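Local coordinates for glutathione s-transferase protein (Ralstonia solanacearum, PDB 3TOU), which binds glutathione in a thioredoxin-like domain and probably transfers it to electrophilic substrates as a glutathione transferase, at residues S11-V17 against K50-L54; V92-E96 against T156-V162; A105-L109 against Q129-I133. One frame throughout, in Å; residues are numbered along the deposited sequence. Where two conformers were deposited one is given.

Interaction 1 (S11-V17 against K50-L54). With GSH (glutathione), chain C.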
loop_
_atom_site.group_PDB
_atom_site.type_symbol
_atom_site.label_atom_id
_atom_site.label_comp_id
_atom_site.label_asym_id
_atom_site.label_seq_id
_atom_site.Cartn_x
_atom_site.Cartn_y
_atom_site.Cartn_z
ATOM N N SER A 11 -5.941 10.102 -10.164
ATOM C CA SER A 11 -5.350 9.171 -9.194
ATOM C C SER A 11 -6.285 8.938 -8.001
ATOM O O SER A 11 -6.628 9.880 -7.285
ATOM C CB SER A 11 -4.009 9.717 -8.694
ATOM O OG SER A 11 -3.545 8.981 -7.567
ATOM N N PRO A 12 -6.720 7.683 -7.805
ATOM C CA PRO A 12 -7.635 7.420 -6.701
ATOM C C PRO A 12 -6.931 7.382 -5.349
ATOM O O PRO A 12 -7.556 7.687 -4.332
ATOM C CB PRO A 12 -8.245 6.059 -7.070
ATOM C CG PRO A 12 -7.147 5.360 -7.868
ATOM C CD PRO A 12 -6.450 6.483 -8.625
ATOM N N TYR A 13 -5.633 7.049 -5.326
ATOM C CA TYR A 13 -4.869 7.138 -4.074
ATOM C C TYR A 13 -4.717 8.598 -3.654
ATOM O O TYR A 13 -4.798 8.920 -2.462
ATOM C CB TYR A 13 -3.482 6.514 -4.211
ATOM C CG TYR A 13 -3.471 5.130 -4.809
ATOM C CD1 TYR A 13 -3.734 3.998 -4.023
ATOM C CD2 TYR A 13 -3.160 4.952 -6.156
ATOM C CE1 TYR A 13 -3.696 2.715 -4.604
ATOM C CE2 TYR A 13 -3.124 3.691 -6.733
ATOM C CZ TYR A 13 -3.389 2.585 -5.954
ATOM O OH TYR A 13 -3.329 1.340 -6.563
ATOM N N THR A 14 -4.517 9.470 -4.640
ATOM C CA THR A 14 -4.468 10.910 -4.393
ATOM C C THR A 14 -5.826 11.401 -3.915
ATOM O O THR A 14 -5.896 12.181 -2.970
ATOM C CB THR A 14 -4.029 11.693 -5.653
ATOM O OG1 THR A 14 -2.699 11.281 -6.015
ATOM C CG2 THR A 14 -4.018 13.226 -5.396
ATOM N N ARG A 15 -6.892 10.924 -4.551
ATOM C CA ARG A 15 -8.232 11.321 -4.131
ATOM C C ARG A 15 -8.471 10.978 -2.676
ATOM O O ARG A 15 -9.000 11.808 -1.930
ATOM C CB ARG A 15 -9.326 10.704 -4.989
ATOM C CG ARG A 15 -10.658 11.385 -4.696
ATOM C CD ARG A 15 -11.821 10.670 -5.318
ATOM N NE ARG A 15 -13.012 11.508 -5.204
ATOM C CZ ARG A 15 -14.162 11.224 -5.802
ATOM N NH1 ARG A 15 -14.259 10.121 -6.519
ATOM N NH2 ARG A 15 -15.205 12.038 -5.688
ATOM N N LYS A 16 -8.063 9.777 -2.253
ATOM C CA LYS A 16 -8.233 9.398 -0.838
ATOM C C LYS A 16 -7.632 10.445 0.098
ATOM O O LYS A 16 -8.273 10.888 1.056
ATOM C CB LYS A 16 -7.625 8.016 -0.572
ATOM C CG LYS A 16 -7.795 7.522 0.873
ATOM C CD LYS A 16 -7.218 6.103 1.031
ATOM C CE LYS A 16 -5.727 6.067 0.732
ATOM N NZ LYS A 16 -5.029 4.780 1.111
ATOM N N VAL A 17 -6.412 10.875 -0.217
ATOM C CA VAL A 17 -5.738 11.889 0.580
ATOM C C VAL A 17 -6.489 13.231 0.526
ATOM O O VAL A 17 -6.667 13.881 1.560
ATOM C CB VAL A 17 -4.273 12.061 0.099
ATOM C CG1 VAL A 17 -3.638 13.290 0.752
ATOM C CG2 VAL A 17 -3.470 10.787 0.391
ATOM N N LYS A 50 5.862 7.923 -7.419
ATOM C CA LYS A 50 4.415 7.754 -7.403
ATOM C C LYS A 50 3.708 8.935 -6.756
ATOM O O LYS A 50 4.295 9.650 -5.963
ATOM C CB LYS A 50 4.035 6.473 -6.652
ATOM C CG LYS A 50 4.255 5.212 -7.480
ATOM C CD LYS A 50 4.189 3.964 -6.619
ATOM C CE LYS A 50 4.378 2.726 -7.488
ATOM N NZ LYS A 50 3.229 2.558 -8.422
ATOM N N VAL A 51 2.435 9.119 -7.112
ATOM C CA VAL A 51 1.578 10.084 -6.430
ATOM C C VAL A 51 0.495 9.317 -5.654
ATOM O O VAL A 51 0.077 8.241 -6.094
ATOM C CB VAL A 51 0.943 11.105 -7.403
ATOM C CG1 VAL A 51 2.007 12.113 -7.863
ATOM C CG2 VAL A 51 0.283 10.397 -8.602
ATOM N N PRO A 52 0.018 9.866 -4.519
ATOM C CA PRO A 52 0.327 11.177 -3.936
ATOM C C PRO A 52 1.655 11.242 -3.181
ATOM O O PRO A 52 2.142 10.237 -2.661
ATOM C CB PRO A 52 -0.832 11.414 -2.972
ATOM C CG PRO A 52 -1.231 10.010 -2.548
ATOM C CD PRO A 52 -1.061 9.176 -3.780
ATOM N N CYS A 53 2.201 12.447 -3.132
ATOM C CA CYS A 53 3.360 12.759 -2.325
ATOM C C CYS A 53 3.088 14.121 -1.674
ATOM O O CYS A 53 2.743 15.094 -2.355
ATOM C CB CYS A 53 4.622 12.800 -3.194
ATOM S SG CYS A 53 6.119 13.125 -2.219
ATOM N N LEU A 54 3.172 14.166 -0.352
ATOM C CA LEU A 54 2.911 15.401 0.401
ATOM C C LEU A 54 4.247 16.038 0.750
ATOM O O LEU A 54 5.110 15.382 1.312
ATOM C CB LEU A 54 2.118 15.096 1.676
ATOM C CG LEU A 54 1.632 16.262 2.558
ATOM C CD1 LEU A 54 0.591 17.114 1.837
ATOM C CD2 LEU A 54 1.045 15.737 3.854
HETATM N N1 GSH C . 1.007 2.604 -2.684
HETATM C CA1 GSH C . 0.709 3.884 -3.343
HETATM C C1 GSH C . -0.266 4.710 -2.537
HETATM O O11 GSH C . -0.179 5.964 -2.563
HETATM O O12 GSH C . -1.134 4.173 -1.818
HETATM C CB1 GSH C . 0.204 3.682 -4.773
HETATM C CG1 GSH C . 0.362 4.983 -5.578
HETATM C CD1 GSH C . 0.267 4.775 -7.076
HETATM O OE1 GSH C . 0.521 3.512 -7.641
HETATM N N2 GSH C . -0.043 5.844 -7.812
HETATM C CA2 GSH C . 0.026 5.815 -9.270
HETATM C C2 GSH C . 1.423 6.099 -9.707
HETATM O O2 GSH C . 1.915 7.300 -9.227
HETATM C CB2 GSH C . -0.831 6.924 -9.887
HETATM S SG2 GSH C . -2.581 6.611 -9.565
HETATM N N3 GSH C . 2.105 5.261 -10.492
HETATM C CA3 GSH C . 3.309 5.695 -11.191
HETATM C C3 GSH C . 4.382 4.642 -11.258
HETATM O O31 GSH C . 5.433 4.829 -11.905
HETATM O O32 GSH C . 4.234 3.564 -10.680
#
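Thr14 and Pro52 bring the two backbones together, their CA atoms 4.8 Å apart, where the first turn of helix 12-23 meets the loop that runs into strand 53-55. Ser11 holds the N-cap position of that helix, and the peptide bond between Val51 and Pro52 is cis. No hydrogen bond joins the segments directly, and the proline ring does most of the touching. Its CD lies 3.6 Å from CB of Tyr13, while CG of Pro52 meets CG2 of Val17 at 3.8 Å, one helical turn further on. Thr14 runs alongside the ring, pointing the other way, with OG1 against its CD and N. This OG1, placed beside its own backbone N (chi1 -62°), sits 3.4 Å from the Pro52 nitrogen, which has no hydrogen to give; instead the hydroxyl shares a hydrogen bond of 2.9 Å with OG of Ser11.

Glutathione lies beside this contact, between the Tyr13 ring and Lys50-Val51. Val51 grips its cysteinyl part like a neighbouring strand: N of Val51 donates to O2 of the ligand at 2.8 Å and an N-H...O angle of 161°, and O of Val51 accepts from ligand N2. Lys50, bent at its last torsion, reaches back so that NZ bonds both OE1 and a glycyl carboxylate oxygen, O32. The aliphatic CB1 of glutathione lies over the centre of one face of the Tyr13 ring, whose hydroxyl turns to Asp104. At the cap, OG of Ser11 stands 3.2 Å from the thiol sulfur SG2.

The cis-proline loop facing an active-site helix is the hallmark of the thioredoxin fold in glutathione transferases. The sulfur is thus set at the N-terminal end of helix 12-23, next to a serine hydroxyl, surroundings that may favour a polarised sulfur.

Interaction 2 (V92-E96 against T156-V162)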
loop_
_atom_site.group_PDB
_atom_site.type_symbol
_atom_site.label_atom_id
_atom_site.label_comp_id
_atom_site.label_asym_id
_atom_site.label_seq_id
_atom_site.Cartn_x
_atom_site.Cartn_y
_atom_site.Cartn_z
ATOM N N VAL A 92 -10.538 -0.675 10.711
ATOM C CA VAL A 92 -10.440 0.476 9.784
ATOM C C VAL A 92 -9.198 0.372 8.873
ATOM O O VAL A 92 -9.306 0.628 7.666
ATOM C CB VAL A 92 -10.540 1.838 10.529
ATOM C CG1 VAL A 92 -10.133 3.018 9.630
ATOM C CG2 VAL A 92 -11.970 2.051 11.005
ATOM N N ARG A 93 -8.056 -0.057 9.433
ATOM C CA ARG A 93 -6.837 -0.246 8.628
ATOM C C ARG A 93 -7.036 -1.357 7.579
ATOM O O ARG A 93 -6.610 -1.228 6.422
ATOM C CB ARG A 93 -5.614 -0.595 9.497
ATOM C CG ARG A 93 -5.459 0.119 10.842
ATOM C CD ARG A 93 -4.998 1.540 10.728
ATOM N NE ARG A 93 -3.702 1.634 10.064
ATOM C CZ ARG A 93 -3.239 2.737 9.489
ATOM N NH1 ARG A 93 -3.953 3.856 9.495
ATOM N NH2 ARG A 93 -2.061 2.717 8.895
ATOM N N CYS A 94 -7.697 -2.438 7.986
ATOM C CA CYS A 94 -7.954 -3.551 7.064
ATOM C C CYS A 94 -8.926 -3.108 5.947
ATOM O O CYS A 94 -8.728 -3.455 4.783
ATOM C CB CYS A 94 -8.467 -4.774 7.821
ATOM S SG CYS A 94 -8.692 -6.230 6.776
ATOM N N TRP A 95 -9.954 -2.326 6.293
ATOM C CA TRP A 95 -10.862 -1.796 5.266
ATOM C C TRP A 95 -10.099 -0.944 4.265
ATOM O O TRP A 95 -10.339 -1.027 3.055
ATOM C CB TRP A 95 -11.953 -0.927 5.889
ATOM C CG TRP A 95 -13.205 -1.634 6.319
ATOM C CD1 TRP A 95 -13.567 -1.954 7.607
ATOM C CD2 TRP A 95 -14.289 -2.059 5.482
ATOM N NE1 TRP A 95 -14.798 -2.573 7.614
ATOM C CE2 TRP A 95 -15.267 -2.647 6.326
ATOM C CE3 TRP A 95 -14.525 -2.019 4.102
ATOM C CZ2 TRP A 95 -16.462 -3.186 5.831
ATOM C CZ3 TRP A 95 -15.714 -2.552 3.605
ATOM C CH2 TRP A 95 -16.672 -3.122 4.471
ATOM N N GLU A 96 -9.170 -0.132 4.766
ATOM C CA GLU A 96 -8.374 0.702 3.861
ATOM C C GLU A 96 -7.524 -0.181 2.944
ATOM O O GLU A 96 -7.396 0.103 1.757
ATOM C CB GLU A 96 -7.498 1.697 4.630
ATOM C CG GLU A 96 -6.654 2.593 3.691
ATOM C CD GLU A 96 -5.659 3.482 4.425
ATOM O OE1 GLU A 96 -5.273 3.151 5.567
ATOM O OE2 GLU A 96 -5.243 4.508 3.842
ATOM N N THR A 156 -15.295 7.100 8.685
ATOM C CA THR A 156 -13.869 6.946 8.968
ATOM C C THR A 156 -13.107 6.868 7.653
ATOM O O THR A 156 -13.696 6.955 6.556
ATOM C CB THR A 156 -13.574 5.649 9.751
ATOM O OG1 THR A 156 -13.905 4.520 8.938
ATOM C CG2 THR A 156 -14.346 5.596 11.094
ATOM N N LEU A 157 -11.794 6.677 7.768
ATOM C CA LEU A 157 -10.942 6.431 6.595
ATOM C C LEU A 157 -11.391 5.199 5.809
ATOM O O LEU A 157 -11.196 5.148 4.600
ATOM C CB LEU A 157 -9.483 6.285 7.019
ATOM C CG LEU A 157 -8.403 6.100 5.938
ATOM C CD1 LEU A 157 -8.476 7.185 4.866
ATOM C CD2 LEU A 157 -7.026 6.020 6.571
ATOM N N ALA A 158 -12.031 4.240 6.486
ATOM C CA ALA A 158 -12.575 3.053 5.809
ATOM C C ALA A 158 -13.602 3.449 4.751
ATOM O O ALA A 158 -13.530 3.012 3.602
ATOM C CB ALA A 158 -13.187 2.084 6.821
ATOM N N ASP A 159 -14.536 4.310 5.134
ATOM C CA ASP A 159 -15.566 4.788 4.208
ATOM C C ASP A 159 -14.985 5.607 3.073
ATOM O O ASP A 159 -15.403 5.443 1.921
ATOM C CB ASP A 159 -16.583 5.628 4.971
ATOM C CG ASP A 159 -17.184 4.870 6.120
ATOM O OD1 ASP A 159 -17.920 3.901 5.857
ATOM O OD2 ASP A 159 -16.893 5.225 7.278
ATOM N N ILE A 160 -14.033 6.487 3.403
ATOM C CA ILE A 160 -13.358 7.316 2.388
ATOM C C ILE A 160 -12.688 6.434 1.338
ATOM O O ILE A 160 -12.896 6.617 0.130
ATOM C CB ILE A 160 -12.334 8.283 3.031
ATOM C CG1 ILE A 160 -13.066 9.331 3.884
ATOM C CG2 ILE A 160 -11.417 8.938 1.961
ATOM C CD1 ILE A 160 -12.148 10.181 4.752
ATOM N N ALA A 161 -11.916 5.462 1.813
ATOM C CA ALA A 161 -11.200 4.535 0.933
ATOM C C ALA A 161 -12.146 3.734 0.044
ATOM O O ALA A 161 -11.924 3.644 -1.167
ATOM C CB ALA A 161 -10.300 3.625 1.742
ATOM N N VAL A 162 -13.202 3.172 0.635
ATOM C CA VAL A 162 -14.178 2.399 -0.143
ATOM C C VAL A 162 -14.854 3.305 -1.194
ATOM O O VAL A 162 -14.993 2.932 -2.365
ATOM C CB VAL A 162 -15.229 1.716 0.779
ATOM C CG1 VAL A 162 -16.404 1.147 -0.041
ATOM C CG2 VAL A 162 -14.588 0.601 1.600
#
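The indole of Trp95 meets helix 157-172 obliquely, with CB of Ala158 near its inner end and CG2 of Val162 near its six-membered ring. CE3 of Trp95 comes within 3.6 Å of that valine methyl, which stands beside the Val162 backbone N, and the two side chains cross at a slant. Over one face of the Arg93 guanidinium, offset toward the rim, lies OE1 of Glu96 from the same helix; NE of Arg93 makes a salt bridge with Glu70 of the second subunit.

Closest of all is the meeting of Trp95 CB with Ala158 CB, 3.4 Å apart, possible because alanine carries nothing beyond CB. Here the axes of the two short helical segments pass 8.2 Å apart at 8° to each other, running in the same direction. One turn before the tryptophan, Val92 spreads its methyls over the start of the partner helix: CG2 lies 3.8 Å from OG1 of Thr156, and CG1 lies 3.9 Å from N of Ala158. One residue after it, Glu96 extends its chain, CG anti to the backbone N (chi1 -180°), past Leu157, whose CD2 approaches OE1 at 3.5 Å. This carboxylate is buried, with Lys16 as the partner of OE2. CB of Ala161 packs against CA of Glu96.

Thr156 serves as N-cap of helix 157-172. Its OG1 accepts from N of Ala158 at 3.1 Å, and its own N donates to OD2 of Asp159, on the anti lone pair, at 2.8 Å and 165°. OD1 of Asp159 takes the backbone N of Cys150. Thr156 and Asp159 thus form an N-capping box, a motif widely found in the helical C-terminal domain of glutathione transferases, here packed against helix 86-114 in the core of the bundle.

Interaction 3 (A105-L109 against Q129-I133). With GSH (glutathione), chain E.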
loop_
_atom_site.group_PDB
_atom_site.type_symbol
_atom_site.label_atom_id
_atom_site.label_comp_id
_atom_site.label_asym_id
_atom_site.label_seq_id
_atom_site.Cartn_x
_atom_site.Cartn_y
_atom_site.Cartn_z
ATOM N N ALA A 105 -5.628 -3.368 -8.193
ATOM C CA ALA A 105 -6.071 -4.176 -9.333
ATOM C C ALA A 105 -6.616 -3.323 -10.470
ATOM O O ALA A 105 -6.243 -3.549 -11.619
ATOM C CB ALA A 105 -7.095 -5.210 -8.900
ATOM N N ALA A 106 -7.473 -2.348 -10.160
ATOM C CA ALA A 106 -8.032 -1.487 -11.217
ATOM C C ALA A 106 -6.953 -0.642 -11.900
ATOM O O ALA A 106 -6.959 -0.477 -13.130
ATOM C CB ALA A 106 -9.133 -0.600 -10.660
ATOM N N VAL A 107 -6.021 -0.119 -11.106
ATOM C CA VAL A 107 -4.888 0.644 -11.640
ATOM C C VAL A 107 -3.960 -0.243 -12.474
ATOM O O VAL A 107 -3.470 0.202 -13.524
ATOM C CB VAL A 107 -4.101 1.406 -10.515
ATOM C CG1 VAL A 107 -2.746 1.908 -11.015
ATOM C CG2 VAL A 107 -4.940 2.556 -9.978
ATOM N N ALA A 108 -3.735 -1.491 -12.039
ATOM C CA ALA A 108 -2.979 -2.460 -12.869
ATOM C C ALA A 108 -3.610 -2.613 -14.267
ATOM O O ALA A 108 -2.898 -2.723 -15.274
ATOM C CB ALA A 108 -2.889 -3.819 -12.181
ATOM N N LEU A 109 -4.945 -2.625 -14.316
ATOM C CA LEU A 109 -5.675 -2.668 -15.605
ATOM C C LEU A 109 -5.444 -1.419 -16.443
ATOM O O LEU A 109 -5.285 -1.519 -17.664
ATOM C CB LEU A 109 -7.180 -2.916 -15.390
ATOM C CG LEU A 109 -7.541 -4.311 -14.876
ATOM C CD1 LEU A 109 -8.970 -4.335 -14.336
ATOM C CD2 LEU A 109 -7.365 -5.375 -15.949
ATOM N N GLN A 129 -6.667 -9.539 -12.566
ATOM C CA GLN A 129 -7.018 -8.277 -11.918
ATOM C C GLN A 129 -8.537 -8.117 -11.778
ATOM O O GLN A 129 -9.027 -7.690 -10.728
ATOM C CB GLN A 129 -6.364 -7.081 -12.616
ATOM C CG GLN A 129 -4.821 -7.167 -12.723
ATOM C CD GLN A 129 -4.120 -7.587 -11.436
ATOM O OE1 GLN A 129 -3.222 -8.440 -11.453
ATOM N NE2 GLN A 129 -4.510 -6.987 -10.322
ATOM N N HIS A 130 -9.288 -8.492 -12.815
ATOM C CA HIS A 130 -10.754 -8.442 -12.714
ATOM C C HIS A 130 -11.297 -9.385 -11.648
ATOM O O HIS A 130 -12.306 -9.090 -11.018
ATOM C CB HIS A 130 -11.430 -8.722 -14.063
ATOM C CG HIS A 130 -11.574 -7.500 -14.915
ATOM N ND1 HIS A 130 -12.495 -6.513 -14.640
ATOM C CD2 HIS A 130 -10.893 -7.086 -16.009
ATOM C CE1 HIS A 130 -12.387 -5.549 -15.537
ATOM N NE2 HIS A 130 -11.428 -5.873 -16.382
ATOM N N HIS A 131 -10.617 -10.507 -11.448
ATOM C CA HIS A 131 -11.016 -11.458 -10.411
ATOM C C HIS A 131 -10.835 -10.820 -9.031
ATOM O O HIS A 131 -11.705 -10.942 -8.172
ATOM C CB HIS A 131 -10.235 -12.764 -10.541
ATOM C CG HIS A 131 -10.673 -13.828 -9.587
ATOM N ND1 HIS A 131 -9.784 -14.670 -8.954
ATOM C CD2 HIS A 131 -11.906 -14.180 -9.144
ATOM C CE1 HIS A 131 -10.451 -15.500 -8.169
ATOM N NE2 HIS A 131 -11.736 -15.219 -8.259
ATOM N N LYS A 132 -9.726 -10.105 -8.845
ATOM C CA LYS A 132 -9.479 -9.373 -7.601
ATOM C C LYS A 132 -10.539 -8.329 -7.323
ATOM O O LYS A 132 -11.006 -8.201 -6.197
ATOM C CB LYS A 132 -8.099 -8.706 -7.619
ATOM C CG LYS A 132 -6.949 -9.688 -7.557
ATOM C CD LYS A 132 -5.618 -8.950 -7.428
ATOM C CE LYS A 132 -4.434 -9.884 -7.719
ATOM N NZ LYS A 132 -4.502 -11.181 -6.960
ATOM N N ILE A 133 -10.926 -7.577 -8.351
ATOM C CA ILE A 133 -11.959 -6.551 -8.183
ATOM C C ILE A 133 -13.289 -7.183 -7.782
ATOM O O ILE A 133 -13.939 -6.722 -6.838
ATOM C CB ILE A 133 -12.128 -5.711 -9.460
ATOM C CG1 ILE A 133 -10.861 -4.888 -9.701
ATOM C CG2 ILE A 133 -13.345 -4.773 -9.364
ATOM C CD1 ILE A 133 -10.797 -4.282 -11.091
HETATM N N1 GSH E . 0.302 -4.919 -0.409
HETATM C CA1 GSH E . 0.538 -6.344 -0.142
HETATM C C1 GSH E . 1.245 -6.502 1.186
HETATM O O11 GSH E . 1.965 -5.580 1.633
HETATM O O12 GSH E . 1.112 -7.538 1.893
HETATM C CB1 GSH E . 1.334 -6.975 -1.294
HETATM C CG1 GSH E . 1.333 -8.496 -1.120
HETATM C CD1 GSH E . 1.697 -9.211 -2.407
HETATM O OE1 GSH E . 1.520 -8.547 -3.613
HETATM N N2 GSH E . 2.181 -10.457 -2.327
HETATM C CA2 GSH E . 2.446 -11.273 -3.512
HETATM C C2 GSH E . 1.171 -11.827 -4.041
HETATM O O2 GSH E . 0.389 -12.500 -3.113
HETATM C CB2 GSH E . 3.299 -12.488 -3.147
HETATM S SG2 GSH E . 4.974 -11.932 -2.783
HETATM N N3 GSH E . 0.853 -11.684 -5.339
HETATM C CA3 GSH E . -0.232 -12.474 -5.899
HETATM C C3 GSH E . -1.160 -11.694 -6.787
HETATM O O31 GSH E . -1.046 -10.466 -6.887
HETATM O O32 GSH E . -2.040 -12.285 -7.440
#
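Leu109 and Ile133 reach toward each other tip to tip, their CD1 atoms 3.7 Å apart, in a largely apolar contact. The same CD1 of Ile133 also rests against Ala106, and one bond further in, CG1 of Ile133 meets CB of Ala105 at 3.9 Å. That small CB is lodged between Ile133 and the base of Lys132. Leu109 also lies alongside Gln129, its CG 3.8 Å from the Gln129 CB, and CB of Ala108 adds a contact to CG of the glutamine.

A CH-pi contact extends this apolar patch. Leu109 approaches His130 from above the ring plane and sets CD1 over one face of the imidazole, 3.7 Å from the ring centroid and 18° off the normal. The chi1 of -86° swings this ring back toward helix 86-114, although the CB of His130 points away from it.

Together the segments form an antiparallel helix pair, crossing at -151° with the axes of the short segments 8.9 Å apart; helices 86-114 and 123-144 are the first two long helices of the all-helical C-terminal domain of the glutathione transferase fold. Ala105 and Ala108 turn their small CB atoms toward the second helix, while Ala106 points away and touches Ile133 only lightly.

Polar groups are few across this interface, and no hydrogen bond spans it. Gln129, bent at its second torsion, folds its amide back along helix 86-114 and lays NE2 3.4 Å from CA of Ala105. Lys132 begins in the contact but leaves it: a final bend carries NZ to O32 of a glutathione held mainly by the second subunit, in a bond of 2.7 Å. The backbone oxygen of Leu48 of that subunit also accepts from this NZ, and Arg128 binds the same ligand.

Interactions 1 and 2 join the two domains through Lys16: its NZ makes a salt bridge of 2.8 Å with OE2 of Glu96, and its aliphatic chain packs on Leu157 and Ala161. Interaction 3 meets interaction 1 where CG2 of Val107 touches CE2 of Tyr13, at 3.9 Å. Interactions 2 and 3 share helix 86-114 without touching, their nearest atoms about 11 Å apart, and interaction 3 is nested within the loop that interaction 2 closes. Glutathione couples the two subunits: the ligand gripped by 50-54 in interaction 1 also receives Lys132 and Arg128 of the second subunit, while Lys132 of interaction 3 serves the reciprocal site.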